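Side-chain contacts in putative transcriptional regulator (Bacillus cytotoxicus NVH 391-98, PDB 3K4H), which probably regulates transcription as a dimeric LacI-type DNA-binding protein and binds a glucose-containing sugar between its two lobes: residues 85-88 against 89-93; 151-154 against 155-159. All blocks are in the same frame, centred on the assembly; numbering follows the deposited sequence.

Interaction 1 of 2, residues 85-88 against 89-93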
# COMPACT_ATOMS: atom_id res chain seq x y z
N ILE A 85 -19.67 9.49 5.22
CA ILE A 85 -19.48 8.55 4.13
C ILE A 85 -20.76 7.80 3.78
O ILE A 85 -21.06 7.66 2.59
CB ILE A 85 -18.38 7.52 4.40
CG1 ILE A 85 -17.03 8.22 4.55
CG2 ILE A 85 -18.28 6.48 3.24
CD1 ILE A 85 -15.88 7.23 4.78
N GLN A 86 -21.51 7.31 4.78
CA GLN A 86 -22.80 6.65 4.50
C GLN A 86 -23.66 7.58 3.67
O GLN A 86 -24.31 7.15 2.73
CB GLN A 86 -23.57 6.20 5.77
CG GLN A 86 -23.54 4.69 6.12
CD GLN A 86 -23.88 3.71 4.95
OE1 GLN A 86 -23.01 2.95 4.48
NE2 GLN A 86 -25.14 3.72 4.49
N TYR A 87 -23.62 8.86 4.00
CA TYR A 87 -24.45 9.83 3.34
C TYR A 87 -24.03 9.99 1.90
O TYR A 87 -24.87 9.89 0.99
CB TYR A 87 -24.43 11.18 4.04
CG TYR A 87 -25.20 12.24 3.29
CD1 TYR A 87 -24.54 13.16 2.47
CD2 TYR A 87 -26.60 12.29 3.34
CE1 TYR A 87 -25.26 14.13 1.75
CE2 TYR A 87 -27.32 13.25 2.63
CZ TYR A 87 -26.65 14.17 1.83
OH TYR A 87 -27.34 15.12 1.11
N LEU A 88 -22.75 10.26 1.69
CA LEU A 88 -22.24 10.56 0.37
C LEU A 88 -22.37 9.34 -0.52
O LEU A 88 -22.69 9.47 -1.70
CB LEU A 88 -20.79 11.04 0.42
CG LEU A 88 -20.45 12.34 1.16
CD1 LEU A 88 -18.97 12.60 1.04
CD2 LEU A 88 -21.23 13.53 0.61
N HIS A 89 -22.14 8.16 0.05
CA HIS A 89 -22.27 6.93 -0.72
C HIS A 89 -23.69 6.70 -1.21
O HIS A 89 -23.90 6.39 -2.38
CB HIS A 89 -21.77 5.71 0.05
CG HIS A 89 -22.03 4.41 -0.66
ND1 HIS A 89 -21.33 4.03 -1.78
CD2 HIS A 89 -22.92 3.42 -0.41
CE1 HIS A 89 -21.77 2.85 -2.19
NE2 HIS A 89 -22.74 2.46 -1.37
N GLU A 90 -24.65 6.86 -0.31
CA GLU A 90 -26.08 6.81 -0.66
C GLU A 90 -26.59 7.88 -1.65
O GLU A 90 -27.48 7.61 -2.44
CB GLU A 90 -26.91 6.85 0.61
CG GLU A 90 -26.86 5.58 1.43
CD GLU A 90 -27.48 4.41 0.70
OE1 GLU A 90 -26.80 3.37 0.57
OE2 GLU A 90 -28.64 4.55 0.25
N GLN A 91 -26.06 9.10 -1.60
CA GLN A 91 -26.54 10.14 -2.49
C GLN A 91 -25.78 10.07 -3.81
O GLN A 91 -25.97 10.89 -4.71
CB GLN A 91 -26.45 11.54 -1.86
CG GLN A 91 -27.34 11.80 -0.60
CD GLN A 91 -28.77 11.25 -0.69
OE1 GLN A 91 -29.73 11.98 -0.98
NE2 GLN A 91 -28.92 9.96 -0.42
N ASN A 92 -24.93 9.05 -3.91
CA ASN A 92 -24.02 8.90 -5.03
C ASN A 92 -23.20 10.17 -5.34
O ASN A 92 -23.00 10.50 -6.50
CB ASN A 92 -24.80 8.47 -6.27
CG ASN A 92 -24.09 7.41 -7.06
OD1 ASN A 92 -24.59 6.30 -7.18
ND2 ASN A 92 -22.92 7.73 -7.61
N PHE A 93 -22.72 10.86 -4.30
CA PHE A 93 -21.96 12.10 -4.47
C PHE A 93 -20.48 11.80 -4.63
O PHE A 93 -19.97 10.94 -3.90
CB PHE A 93 -22.18 13.03 -3.27
CG PHE A 93 -21.73 14.42 -3.53
CD1 PHE A 93 -20.46 14.85 -3.13
CD2 PHE A 93 -22.56 15.31 -4.21
CE1 PHE A 93 -20.03 16.14 -3.40
CE2 PHE A 93 -22.15 16.60 -4.48
CZ PHE A 93 -20.88 17.03 -4.08
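Tyr-87 and Gln-91, one turn apart at the end of helix 83-90, meet as ring and methylene. Followed outward, Gln-91 begins with CB passing the carbonyl oxygen of Tyr-87; CG then sits over one face of the phenol ring, 3.7 Å from the ring centroid and 24° off its normal, a CH-pi contact displaced toward CZ and CE2. A bend at chi2 brings CD near CE2, with the amide plane 29° from the ring, and OE1 and NE2 run on past the ring rather than resting on it. The ring lies there because its CG is anti to the backbone N (chi1 175°); it also touches Val-62 and Val-65 of helix 54-66. Tyrosine suits this half-covered place, offering an apolar face and a polar hydroxyl. On the inner side, Leu-88 extends CD2 to within 4.0 Å of CB of Phe-93, and both residues pack on Ile-73 of strand 72-75. The backbone ends the helix beneath them: Phe-93 N bonds to Leu-88 O (2.9 Å), and Asn-92, with positive phi, donates its N to His-89 O. Asparagine tolerates that left-handed conformation better than most residues. The arrangement is a Schellman motif, here turning the chain toward strand 95-98 of a beta-alpha-beta unit.

Interaction 2 of 2, residues 151-154 against 155-159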
# COMPACT_ATOMS: atom_id res chain seq x y z
N ALA A 151 -1.38 -1.36 14.57
CA ALA A 151 -1.31 -2.74 14.06
C ALA A 151 0.10 -3.11 13.64
O ALA A 151 0.57 -4.17 13.98
CB ALA A 151 -2.30 -2.93 12.92
N GLY A 152 0.76 -2.22 12.91
CA GLY A 152 2.14 -2.42 12.45
C GLY A 152 3.17 -2.53 13.56
O GLY A 152 4.07 -3.35 13.47
N MSE A 153 3.07 -1.71 14.59
CA MSE A 153 4.04 -1.79 15.67
C MSE A 153 3.80 -3.07 16.51
O MSE A 153 4.75 -3.76 16.93
CB MSE A 153 4.00 -0.53 16.54
CG MSE A 153 3.47 -0.76 17.94
SE MSE A 153 4.32 0.41 19.25
CE MSE A 153 3.88 -0.61 20.85
N SER A 154 2.52 -3.35 16.72
CA SER A 154 2.06 -4.51 17.43
C SER A 154 2.58 -5.81 16.80
O SER A 154 3.17 -6.65 17.49
CB SER A 154 0.53 -4.47 17.53
OG SER A 154 -0.00 -5.70 17.98
N ASP A 155 2.38 -5.97 15.49
CA ASP A 155 2.86 -7.16 14.77
C ASP A 155 4.37 -7.26 14.84
O ASP A 155 4.91 -8.34 15.06
CB ASP A 155 2.42 -7.15 13.29
CG ASP A 155 0.96 -7.55 13.10
OD1 ASP A 155 0.35 -8.14 14.01
OD2 ASP A 155 0.41 -7.25 12.02
N ALA A 156 5.04 -6.12 14.67
CA ALA A 156 6.49 -6.07 14.72
C ALA A 156 7.00 -6.62 16.06
O ALA A 156 7.98 -7.39 16.10
CB ALA A 156 7.01 -4.66 14.46
N LEU A 157 6.30 -6.27 17.14
CA LEU A 157 6.67 -6.75 18.47
C LEU A 157 6.44 -8.23 18.63
O LEU A 157 7.29 -8.92 19.19
CB LEU A 157 5.96 -5.97 19.59
CG LEU A 157 6.24 -4.47 19.77
CD1 LEU A 157 5.69 -4.02 21.08
CD2 LEU A 157 7.69 -4.13 19.70
N LYS A 158 5.30 -8.72 18.13
CA LYS A 158 5.01 -10.17 18.20
C LYS A 158 5.93 -10.99 17.32
O LYS A 158 6.15 -12.14 17.59
CB LYS A 158 3.56 -10.50 17.84
CG LYS A 158 2.51 -9.86 18.75
CD LYS A 158 1.13 -10.36 18.41
CE LYS A 158 0.03 -9.40 18.86
NZ LYS A 158 -1.23 -9.68 18.10
N LEU A 159 6.45 -10.40 16.27
CA LEU A 159 7.34 -11.12 15.39
C LEU A 159 8.75 -11.26 15.95
O LEU A 159 9.47 -12.17 15.58
CB LEU A 159 7.35 -10.52 13.97
CG LEU A 159 6.07 -10.84 13.16
CD1 LEU A 159 5.83 -9.85 12.04
CD2 LEU A 159 6.05 -12.28 12.63
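Met-153, a selenomethionine here, and Leu-157 make the apolar side of this stretch of helix. The methyl CE of Met-153 reaches CD1 of Leu-157 at 3.9 Å, the two chains crossing at a slant, while CG of Leu-157 rests 3.3 Å from the carbonyl oxygen of Met-153. Both side chains continue inward, Met-153 to Phe-136 and Leu-157 to Ile-134 on strand 134-138, and both touch Leu-164; flexible, unbranched methionine and branched leucine can fill such an interior together. Alongside, buried Gly-152 and Ala-156 keep the helix slim, and CB of Ala-156 meets Ala-123 of helix 115-128. Four successive i to i+4 bonds, from Asp-155 N to Ala-151 O (3.0 Å) through Lys-158 N to Ser-154 O, hold these turns together. Helix 144-159 is the crossover of a beta-alpha-beta unit between strands 134-138 and 169-171, in the periplasmic-binding-protein-like fold. The solvent side of the helix is looser: Lys-158 stretches back along Ser-154, its CE 3.8 Å from OG, and its long chain lets the ammonium end lie where water can solvate it. On a third side, at the subunit interface, Asp-155 carries its carboxylate past the carbonyl oxygen of Ala-151, with CG beside its own backbone N (chi1 -77°). OD2 is hydrogen-bonded to Tyr-116 OH and forms a salt bridge with Arg-120 NH2 of the second subunit, which probably favours the ionised acid.

Overall arrangement
From the N terminus, the chain builds strand 72-75 and helix 83-90 before interaction 1 finishes that helix and leads into strand 95-98, within the lobe built on a parallel sheet. Much later, after strand 134-138, interaction 2 forms the last two to three turns of helix 144-159, ahead of strand 169-171 in the other lobe. Each contact joins neighbouring residues and closes no long loop; they follow in series, neither nesting nor crossing. The centres of interactions 1 and 2 are about 35 Å apart, and the two do not touch. Each instead ties its helix to its own sheet and a neighbouring helix, 54-66 or 115-128, and interaction 2 alone reaches the second subunit.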